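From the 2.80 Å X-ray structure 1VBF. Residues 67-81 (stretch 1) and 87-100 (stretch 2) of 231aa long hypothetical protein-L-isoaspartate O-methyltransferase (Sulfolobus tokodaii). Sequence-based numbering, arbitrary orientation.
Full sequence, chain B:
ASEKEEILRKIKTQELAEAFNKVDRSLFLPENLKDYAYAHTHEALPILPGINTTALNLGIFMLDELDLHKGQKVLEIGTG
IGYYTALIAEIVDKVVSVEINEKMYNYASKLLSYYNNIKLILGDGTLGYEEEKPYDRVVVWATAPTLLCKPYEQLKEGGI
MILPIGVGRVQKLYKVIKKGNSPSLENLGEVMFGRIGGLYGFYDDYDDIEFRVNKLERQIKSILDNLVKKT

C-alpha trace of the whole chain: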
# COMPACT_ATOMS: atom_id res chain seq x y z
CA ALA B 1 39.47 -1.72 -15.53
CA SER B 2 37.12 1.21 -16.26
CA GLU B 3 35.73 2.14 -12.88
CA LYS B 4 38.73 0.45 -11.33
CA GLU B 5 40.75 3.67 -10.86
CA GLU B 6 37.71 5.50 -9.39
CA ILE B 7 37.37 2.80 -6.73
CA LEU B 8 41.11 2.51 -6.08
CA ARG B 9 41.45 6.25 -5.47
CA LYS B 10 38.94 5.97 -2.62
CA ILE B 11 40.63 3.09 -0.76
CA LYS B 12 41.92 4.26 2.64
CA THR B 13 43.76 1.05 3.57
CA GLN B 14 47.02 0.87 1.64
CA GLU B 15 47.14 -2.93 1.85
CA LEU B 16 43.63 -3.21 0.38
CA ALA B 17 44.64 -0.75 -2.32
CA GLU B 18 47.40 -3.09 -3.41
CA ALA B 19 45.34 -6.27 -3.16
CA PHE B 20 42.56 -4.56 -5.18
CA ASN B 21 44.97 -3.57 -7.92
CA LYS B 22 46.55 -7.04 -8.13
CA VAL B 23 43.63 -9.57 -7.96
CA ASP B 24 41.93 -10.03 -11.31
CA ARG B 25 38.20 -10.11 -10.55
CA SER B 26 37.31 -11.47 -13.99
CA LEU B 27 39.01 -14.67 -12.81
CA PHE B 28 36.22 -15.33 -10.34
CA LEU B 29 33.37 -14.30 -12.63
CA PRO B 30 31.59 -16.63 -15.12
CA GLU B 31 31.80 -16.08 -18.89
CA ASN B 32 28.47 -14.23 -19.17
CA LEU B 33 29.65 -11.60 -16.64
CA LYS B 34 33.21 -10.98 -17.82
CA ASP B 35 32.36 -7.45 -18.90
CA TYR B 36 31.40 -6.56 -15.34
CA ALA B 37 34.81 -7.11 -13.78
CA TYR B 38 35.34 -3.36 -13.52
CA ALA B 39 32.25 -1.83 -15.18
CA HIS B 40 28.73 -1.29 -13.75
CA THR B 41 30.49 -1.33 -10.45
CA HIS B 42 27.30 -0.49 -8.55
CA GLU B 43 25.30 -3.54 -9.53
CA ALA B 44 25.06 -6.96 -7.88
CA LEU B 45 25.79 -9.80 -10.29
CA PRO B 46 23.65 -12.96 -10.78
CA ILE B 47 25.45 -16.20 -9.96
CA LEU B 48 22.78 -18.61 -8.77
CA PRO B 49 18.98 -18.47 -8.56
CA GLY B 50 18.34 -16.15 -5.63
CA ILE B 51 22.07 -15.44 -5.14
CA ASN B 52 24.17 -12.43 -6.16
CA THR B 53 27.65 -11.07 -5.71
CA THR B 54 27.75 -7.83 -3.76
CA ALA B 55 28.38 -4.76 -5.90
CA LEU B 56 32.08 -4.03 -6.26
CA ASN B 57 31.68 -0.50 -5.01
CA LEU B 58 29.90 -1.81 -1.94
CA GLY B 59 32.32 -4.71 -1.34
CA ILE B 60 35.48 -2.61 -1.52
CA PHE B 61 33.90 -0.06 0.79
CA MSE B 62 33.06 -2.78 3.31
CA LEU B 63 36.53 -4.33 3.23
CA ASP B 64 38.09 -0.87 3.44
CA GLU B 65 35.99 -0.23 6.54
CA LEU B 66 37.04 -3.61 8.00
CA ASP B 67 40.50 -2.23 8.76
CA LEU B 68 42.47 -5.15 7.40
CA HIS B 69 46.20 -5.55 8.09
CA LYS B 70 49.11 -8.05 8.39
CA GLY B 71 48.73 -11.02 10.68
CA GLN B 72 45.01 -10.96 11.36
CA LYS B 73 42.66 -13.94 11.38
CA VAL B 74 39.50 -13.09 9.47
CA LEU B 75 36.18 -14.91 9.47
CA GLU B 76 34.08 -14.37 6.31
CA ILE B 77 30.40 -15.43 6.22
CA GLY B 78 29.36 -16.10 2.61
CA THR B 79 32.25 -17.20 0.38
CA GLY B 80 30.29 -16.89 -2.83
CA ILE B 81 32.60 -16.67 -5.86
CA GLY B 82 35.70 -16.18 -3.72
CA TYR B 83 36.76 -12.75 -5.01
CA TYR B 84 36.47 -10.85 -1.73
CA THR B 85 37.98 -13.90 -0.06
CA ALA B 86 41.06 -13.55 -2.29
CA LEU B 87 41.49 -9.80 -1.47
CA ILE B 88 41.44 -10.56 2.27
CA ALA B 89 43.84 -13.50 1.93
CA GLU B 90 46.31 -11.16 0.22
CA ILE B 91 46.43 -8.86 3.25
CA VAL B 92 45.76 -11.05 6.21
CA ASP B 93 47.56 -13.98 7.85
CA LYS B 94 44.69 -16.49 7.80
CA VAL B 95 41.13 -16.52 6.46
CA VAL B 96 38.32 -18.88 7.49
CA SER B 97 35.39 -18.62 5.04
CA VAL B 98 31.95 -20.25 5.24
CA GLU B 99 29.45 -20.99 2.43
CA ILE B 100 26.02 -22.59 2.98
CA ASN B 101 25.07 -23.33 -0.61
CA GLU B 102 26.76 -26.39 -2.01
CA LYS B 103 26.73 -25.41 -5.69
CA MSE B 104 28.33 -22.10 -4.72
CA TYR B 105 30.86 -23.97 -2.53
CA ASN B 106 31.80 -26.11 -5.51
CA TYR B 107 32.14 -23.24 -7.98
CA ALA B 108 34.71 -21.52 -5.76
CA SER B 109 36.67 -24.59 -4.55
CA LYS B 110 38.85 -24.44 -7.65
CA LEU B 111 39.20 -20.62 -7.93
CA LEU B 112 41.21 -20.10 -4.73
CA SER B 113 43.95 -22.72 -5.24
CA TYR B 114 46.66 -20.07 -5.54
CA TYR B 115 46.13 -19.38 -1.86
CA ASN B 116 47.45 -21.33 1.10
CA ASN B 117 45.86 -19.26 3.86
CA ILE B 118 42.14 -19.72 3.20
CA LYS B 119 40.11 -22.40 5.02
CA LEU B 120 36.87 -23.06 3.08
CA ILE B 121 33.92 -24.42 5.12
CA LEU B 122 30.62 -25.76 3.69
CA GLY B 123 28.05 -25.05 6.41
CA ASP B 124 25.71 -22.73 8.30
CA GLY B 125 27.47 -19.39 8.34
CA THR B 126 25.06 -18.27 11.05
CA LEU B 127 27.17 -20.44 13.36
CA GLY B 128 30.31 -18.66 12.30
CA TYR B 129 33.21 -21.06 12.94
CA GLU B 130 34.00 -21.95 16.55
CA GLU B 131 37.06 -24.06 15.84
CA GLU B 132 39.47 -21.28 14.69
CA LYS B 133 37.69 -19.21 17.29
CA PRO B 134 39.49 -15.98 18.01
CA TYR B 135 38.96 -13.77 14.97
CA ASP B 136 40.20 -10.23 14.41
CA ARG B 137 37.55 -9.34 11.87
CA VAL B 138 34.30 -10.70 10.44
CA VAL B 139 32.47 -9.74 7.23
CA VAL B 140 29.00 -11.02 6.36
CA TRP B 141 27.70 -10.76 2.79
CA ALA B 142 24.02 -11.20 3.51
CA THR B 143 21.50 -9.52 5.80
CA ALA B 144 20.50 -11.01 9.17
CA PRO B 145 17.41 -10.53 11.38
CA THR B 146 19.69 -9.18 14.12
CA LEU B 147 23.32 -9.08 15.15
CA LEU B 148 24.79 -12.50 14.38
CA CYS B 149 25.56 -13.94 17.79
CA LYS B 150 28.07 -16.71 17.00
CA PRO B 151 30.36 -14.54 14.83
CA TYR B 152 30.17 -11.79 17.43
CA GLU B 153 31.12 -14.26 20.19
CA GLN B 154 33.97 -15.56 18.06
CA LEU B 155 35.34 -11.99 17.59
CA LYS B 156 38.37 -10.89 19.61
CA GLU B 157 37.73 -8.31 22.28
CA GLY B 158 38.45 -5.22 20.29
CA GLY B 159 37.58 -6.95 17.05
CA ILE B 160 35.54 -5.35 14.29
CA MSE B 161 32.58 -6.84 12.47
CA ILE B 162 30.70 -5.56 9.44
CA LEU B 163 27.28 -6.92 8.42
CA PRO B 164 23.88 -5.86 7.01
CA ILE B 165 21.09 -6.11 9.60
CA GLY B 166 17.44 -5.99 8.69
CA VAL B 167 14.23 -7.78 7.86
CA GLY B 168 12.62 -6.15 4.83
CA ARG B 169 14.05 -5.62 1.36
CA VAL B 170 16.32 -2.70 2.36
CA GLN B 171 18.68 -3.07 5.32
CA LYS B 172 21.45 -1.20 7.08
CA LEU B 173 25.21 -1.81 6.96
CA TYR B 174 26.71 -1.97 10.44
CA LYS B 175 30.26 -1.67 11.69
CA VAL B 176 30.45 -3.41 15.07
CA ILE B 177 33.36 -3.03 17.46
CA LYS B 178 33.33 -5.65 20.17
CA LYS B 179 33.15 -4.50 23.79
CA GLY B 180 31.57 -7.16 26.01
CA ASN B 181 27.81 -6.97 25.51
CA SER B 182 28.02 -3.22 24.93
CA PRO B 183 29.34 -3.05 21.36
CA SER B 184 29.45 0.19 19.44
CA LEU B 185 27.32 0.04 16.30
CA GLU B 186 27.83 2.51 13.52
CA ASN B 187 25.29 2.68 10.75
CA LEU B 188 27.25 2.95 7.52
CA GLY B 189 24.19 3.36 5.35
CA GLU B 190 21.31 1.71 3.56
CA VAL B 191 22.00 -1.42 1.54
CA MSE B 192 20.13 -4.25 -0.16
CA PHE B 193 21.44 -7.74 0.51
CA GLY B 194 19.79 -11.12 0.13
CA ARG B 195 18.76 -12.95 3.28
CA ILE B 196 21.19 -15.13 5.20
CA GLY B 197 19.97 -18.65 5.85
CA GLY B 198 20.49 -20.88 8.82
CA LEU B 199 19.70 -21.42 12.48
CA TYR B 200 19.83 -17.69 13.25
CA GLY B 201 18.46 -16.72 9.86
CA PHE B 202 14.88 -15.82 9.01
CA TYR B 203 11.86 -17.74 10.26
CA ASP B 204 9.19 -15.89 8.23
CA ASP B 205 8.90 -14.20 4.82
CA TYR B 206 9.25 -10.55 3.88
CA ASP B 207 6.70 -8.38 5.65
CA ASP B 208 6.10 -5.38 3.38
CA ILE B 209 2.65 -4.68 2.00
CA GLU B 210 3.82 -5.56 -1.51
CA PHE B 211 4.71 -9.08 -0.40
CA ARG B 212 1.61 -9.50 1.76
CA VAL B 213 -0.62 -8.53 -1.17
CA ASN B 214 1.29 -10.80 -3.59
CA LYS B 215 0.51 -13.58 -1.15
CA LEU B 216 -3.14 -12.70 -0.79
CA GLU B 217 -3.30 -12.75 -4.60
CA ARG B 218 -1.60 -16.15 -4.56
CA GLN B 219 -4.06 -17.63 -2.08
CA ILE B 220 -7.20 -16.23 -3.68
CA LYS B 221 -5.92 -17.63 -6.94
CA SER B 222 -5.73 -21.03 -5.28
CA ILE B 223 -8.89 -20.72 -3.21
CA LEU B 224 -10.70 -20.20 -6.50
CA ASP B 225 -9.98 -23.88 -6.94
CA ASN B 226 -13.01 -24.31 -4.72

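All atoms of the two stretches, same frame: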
# COMPACT_ATOMS: atom_id res chain seq x y z
N ASP B 67 39.19 -2.51 8.20
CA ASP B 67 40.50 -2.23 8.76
C ASP B 67 41.34 -3.50 8.76
O ASP B 67 41.69 -4.07 9.80
CB ASP B 67 40.34 -1.65 10.18
CG ASP B 67 41.68 -1.26 10.83
OD1 ASP B 67 42.54 -0.63 10.16
OD2 ASP B 67 41.87 -1.56 12.04
N LEU B 68 41.68 -3.95 7.56
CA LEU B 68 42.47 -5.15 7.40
C LEU B 68 43.97 -4.88 7.36
O LEU B 68 44.42 -3.97 6.67
CB LEU B 68 42.04 -5.84 6.12
CG LEU B 68 40.61 -6.38 6.06
CD1 LEU B 68 40.26 -6.80 4.62
CD2 LEU B 68 40.48 -7.54 7.05
N HIS B 69 44.74 -5.67 8.10
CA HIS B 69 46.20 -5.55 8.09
C HIS B 69 46.93 -6.88 8.35
O HIS B 69 46.30 -7.89 8.65
CB HIS B 69 46.69 -4.43 9.04
CG HIS B 69 46.18 -4.54 10.45
ND1 HIS B 69 46.61 -5.51 11.32
CD2 HIS B 69 45.30 -3.77 11.13
CE1 HIS B 69 46.01 -5.34 12.50
NE2 HIS B 69 45.21 -4.30 12.41
N LYS B 70 48.26 -6.87 8.19
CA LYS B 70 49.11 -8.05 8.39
C LYS B 70 48.77 -8.84 9.64
O LYS B 70 48.41 -8.28 10.66
CB LYS B 70 50.58 -7.66 8.54
CG LYS B 70 51.17 -6.73 7.50
CD LYS B 70 52.55 -6.24 7.96
CE LYS B 70 53.15 -5.21 6.99
NZ LYS B 70 54.47 -4.67 7.48
N GLY B 71 48.94 -10.15 9.54
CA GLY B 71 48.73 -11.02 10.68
C GLY B 71 47.40 -11.11 11.39
O GLY B 71 47.37 -11.44 12.56
N GLN B 72 46.30 -10.83 10.70
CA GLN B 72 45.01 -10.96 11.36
C GLN B 72 44.38 -12.30 10.94
O GLN B 72 44.79 -12.92 9.95
CB GLN B 72 44.05 -9.83 10.97
CG GLN B 72 44.53 -8.44 11.28
CD GLN B 72 43.52 -7.37 10.88
OE1 GLN B 72 43.12 -7.27 9.72
NE2 GLN B 72 43.11 -6.56 11.85
N LYS B 73 43.39 -12.73 11.71
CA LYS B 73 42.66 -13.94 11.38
C LYS B 73 41.29 -13.38 11.09
O LYS B 73 40.68 -12.72 11.94
CB LYS B 73 42.60 -14.89 12.57
CG LYS B 73 42.28 -16.33 12.20
CD LYS B 73 42.43 -17.20 13.42
CE LYS B 73 42.48 -18.67 13.08
NZ LYS B 73 42.89 -19.42 14.30
N VAL B 74 40.79 -13.63 9.88
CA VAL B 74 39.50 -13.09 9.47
C VAL B 74 38.46 -14.15 9.16
O VAL B 74 38.73 -15.08 8.41
CB VAL B 74 39.68 -12.21 8.21
CG1 VAL B 74 38.32 -11.74 7.68
CG2 VAL B 74 40.61 -11.05 8.53
N LEU B 75 37.28 -13.99 9.74
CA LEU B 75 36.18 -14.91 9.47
C LEU B 75 35.27 -14.22 8.45
O LEU B 75 34.87 -13.07 8.66
CB LEU B 75 35.39 -15.20 10.75
CG LEU B 75 34.08 -15.97 10.53
CD1 LEU B 75 34.39 -17.40 10.14
CD2 LEU B 75 33.22 -15.94 11.78
N GLU B 76 34.95 -14.91 7.36
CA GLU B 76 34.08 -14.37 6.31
C GLU B 76 32.83 -15.24 6.12
O GLU B 76 32.95 -16.39 5.71
CB GLU B 76 34.81 -14.32 4.96
CG GLU B 76 33.90 -13.96 3.79
CD GLU B 76 34.55 -14.15 2.44
OE1 GLU B 76 34.79 -15.31 2.06
OE2 GLU B 76 34.81 -13.15 1.74
N ILE B 77 31.64 -14.68 6.38
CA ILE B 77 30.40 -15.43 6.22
C ILE B 77 29.76 -15.22 4.84
O ILE B 77 29.12 -14.20 4.59
CB ILE B 77 29.34 -15.05 7.27
CG1 ILE B 77 29.93 -15.03 8.69
CG2 ILE B 77 28.18 -16.02 7.18
CD1 ILE B 77 30.55 -16.32 9.18
N GLY B 78 29.93 -16.19 3.94
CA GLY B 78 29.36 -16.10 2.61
C GLY B 78 30.40 -16.07 1.50
O GLY B 78 30.48 -15.11 0.73
N THR B 79 31.19 -17.13 1.38
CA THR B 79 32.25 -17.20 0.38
C THR B 79 31.84 -16.76 -1.02
O THR B 79 32.52 -15.96 -1.65
CB THR B 79 32.83 -18.64 0.30
OG1 THR B 79 33.26 -19.04 1.61
CG2 THR B 79 34.03 -18.70 -0.64
N GLY B 80 30.72 -17.27 -1.51
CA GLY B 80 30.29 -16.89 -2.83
C GLY B 80 31.32 -17.28 -3.87
O GLY B 80 31.83 -18.40 -3.82
N ILE B 81 31.64 -16.37 -4.80
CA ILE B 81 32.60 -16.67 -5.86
C ILE B 81 34.06 -16.54 -5.45
O ILE B 81 34.94 -16.67 -6.28
CB ILE B 81 32.36 -15.78 -7.09
CG1 ILE B 81 32.73 -14.33 -6.78
CG2 ILE B 81 30.92 -15.88 -7.53
CD1 ILE B 81 32.69 -13.41 -7.99
N LEU B 87 40.98 -11.09 -1.93
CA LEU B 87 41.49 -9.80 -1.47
C LEU B 87 41.87 -9.79 0.01
O LEU B 87 42.83 -9.12 0.40
CB LEU B 87 40.47 -8.69 -1.72
CG LEU B 87 40.00 -8.39 -3.15
CD1 LEU B 87 38.99 -7.25 -3.10
CD2 LEU B 87 41.17 -8.03 -4.07
N ILE B 88 41.13 -10.51 0.84
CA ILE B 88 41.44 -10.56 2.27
C ILE B 88 42.70 -11.42 2.49
O ILE B 88 43.63 -11.05 3.22
CB ILE B 88 40.25 -11.14 3.06
CG1 ILE B 88 39.01 -10.28 2.82
CG2 ILE B 88 40.58 -11.20 4.57
CD1 ILE B 88 37.77 -10.83 3.46
N ALA B 89 42.72 -12.58 1.84
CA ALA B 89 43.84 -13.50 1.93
C ALA B 89 45.16 -12.80 1.59
O ALA B 89 46.20 -13.07 2.18
CB ALA B 89 43.60 -14.66 0.99
N GLU B 90 45.12 -11.91 0.61
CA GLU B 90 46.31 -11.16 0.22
C GLU B 90 46.86 -10.31 1.37
O GLU B 90 48.06 -10.17 1.52
CB GLU B 90 45.98 -10.23 -0.94
CG GLU B 90 45.61 -10.94 -2.23
CD GLU B 90 46.82 -11.38 -3.04
OE1 GLU B 90 47.91 -10.77 -2.88
OE2 GLU B 90 46.68 -12.33 -3.85
N ILE B 91 45.99 -9.76 2.20
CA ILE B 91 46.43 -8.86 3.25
C ILE B 91 46.71 -9.54 4.56
O ILE B 91 47.71 -9.29 5.24
CB ILE B 91 45.33 -7.78 3.51
CG1 ILE B 91 44.99 -7.04 2.22
CG2 ILE B 91 45.73 -6.85 4.69
CD1 ILE B 91 43.71 -6.27 2.31
N VAL B 92 45.76 -10.38 4.92
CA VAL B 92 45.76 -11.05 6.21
C VAL B 92 46.59 -12.35 6.36
O VAL B 92 47.04 -12.94 5.39
CB VAL B 92 44.27 -11.27 6.59
CG1 VAL B 92 43.97 -12.73 6.84
CG2 VAL B 92 43.92 -10.40 7.79
N ASP B 93 46.82 -12.76 7.61
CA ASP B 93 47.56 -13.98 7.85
C ASP B 93 46.71 -15.16 7.40
O ASP B 93 47.02 -15.82 6.41
CB ASP B 93 47.89 -14.14 9.33
CG ASP B 93 48.66 -15.41 9.61
OD1 ASP B 93 48.78 -15.84 10.78
OD2 ASP B 93 49.14 -16.01 8.63
N LYS B 94 45.61 -15.40 8.12
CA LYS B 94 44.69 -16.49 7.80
C LYS B 94 43.24 -16.08 7.61
O LYS B 94 42.76 -15.14 8.25
CB LYS B 94 44.78 -17.58 8.87
CG LYS B 94 45.90 -18.55 8.60
CD LYS B 94 46.41 -19.15 9.89
CE LYS B 94 47.91 -19.42 9.80
NZ LYS B 94 48.52 -19.55 11.16
N VAL B 95 42.53 -16.80 6.75
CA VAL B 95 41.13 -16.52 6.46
C VAL B 95 40.26 -17.77 6.52
O VAL B 95 40.49 -18.72 5.78
CB VAL B 95 40.97 -15.91 5.04
CG1 VAL B 95 39.54 -15.69 4.71
CG2 VAL B 95 41.70 -14.62 4.95
N VAL B 96 39.26 -17.77 7.41
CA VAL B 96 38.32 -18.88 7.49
C VAL B 96 37.04 -18.37 6.80
O VAL B 96 36.50 -17.35 7.19
CB VAL B 96 37.99 -19.25 8.94
CG1 VAL B 96 36.84 -20.22 8.98
CG2 VAL B 96 39.22 -19.86 9.63
N SER B 97 36.57 -19.06 5.77
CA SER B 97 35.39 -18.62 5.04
C SER B 97 34.30 -19.68 4.88
O SER B 97 34.55 -20.76 4.36
CB SER B 97 35.81 -18.12 3.67
OG SER B 97 34.69 -17.75 2.89
N VAL B 98 33.08 -19.33 5.29
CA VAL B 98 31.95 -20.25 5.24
C VAL B 98 30.94 -20.01 4.11
O VAL B 98 30.60 -18.87 3.83
CB VAL B 98 31.18 -20.16 6.57
CG1 VAL B 98 30.11 -21.25 6.63
CG2 VAL B 98 32.16 -20.23 7.74
N GLU B 99 30.45 -21.08 3.49
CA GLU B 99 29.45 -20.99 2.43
C GLU B 99 28.37 -22.05 2.71
O GLU B 99 28.68 -23.20 2.95
CB GLU B 99 30.08 -21.24 1.07
CG GLU B 99 29.04 -21.40 -0.02
CD GLU B 99 28.18 -20.15 -0.18
OE1 GLU B 99 26.94 -20.29 -0.28
OE2 GLU B 99 28.75 -19.04 -0.21
N ILE B 100 27.09 -21.66 2.67
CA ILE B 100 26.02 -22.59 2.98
C ILE B 100 25.45 -23.34 1.79
O ILE B 100 24.88 -24.43 1.94
CB ILE B 100 24.85 -21.86 3.72
CG1 ILE B 100 23.90 -22.87 4.36
CG2 ILE B 100 24.03 -21.03 2.75
CD1 ILE B 100 22.95 -22.22 5.36
O HOH W 1 33.43 -21.87 1.68

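The most striking feature of this contact is a very short approach between two hydroxyls, Thr-79 OG1 and Ser-97 OG, at 2.3 Å. Such a separation is tighter than an ordinary hydrogen bond, and at 2.80 Å resolution its exact value deserves caution. Ser-97 OG in turn donates to the carboxylate of Glu-76, with OG to OE1 at 2.6 Å, so three side chains form a compact polar cluster. A water extends it, lying 2.8 Å from Thr-79 OG1 and donating to Ser-97 O at 3.1 Å.

The cluster sits near the end of a textbook case of parallel strand pairing. Strands 73-77 and 94-99 run at 13° to each other, and the principle they illustrate is that in a parallel pair a residue's N and O reach two different residues across the gap, those before and after its register partner. Val-74, paired with Val-95, bonds to Lys-94 and Val-96, and Glu-76, paired with Ser-97, bonds to Val-96 and Val-98. Val-74 N donates to Lys-94 O at 3.0 Å, and Val-74 O accepts from Val-96 N at 2.9 Å; two residues on, Glu-76 N reaches Val-96 O at 2.9 Å and Glu-76 O receives Val-98 N at 3.0 Å. Leu-75, between them, instead makes a CA-H...O contact, its CA 3.4 Å from Val-96 O.

Side chains alternate accordingly. Lys-73, Leu-75 and Ile-77 share one face with Lys-94, Val-96 and Val-98, and there Leu-75 CD1 packs against Val-96 CG1 at 3.9 Å. The other face carries Val-74, Glu-76, Val-95 and Ser-97. On it, Val-74 meets the helix and loop that lead into strand 94-99: its CG1 lies 3.9 Å from Ile-88 CG2, and its CG2 is 3.5 Å from Val-92 CG2. Leu-68 continues this apolar packing, with CB 4.1 Å from Ile-91 CG2.

Each end of the ladder shows one carbonyl serving two amides. At the start, Gln-72 O accepts from Lys-94 N at 3.2 Å and, weakly, from Asp-93 N at 3.1 Å. Gln-72 also closes the type II turn from His-69, whose backbone N donates to Gln-72 OE1 at 2.8 Å. At the far end, Val-98 O receives Gly-78 N at 2.8 Å and Thr-79 N at 3.1 Å as the chain bends out of the strand. Gly-78 adopts backbone angles at which a CB would jam against the preceding carbonyl oxygen, which by itself calls for glycine. Glu-99 then reaches back to this bend, its OE2 accepting from Gly-80 N at 3.0 Å.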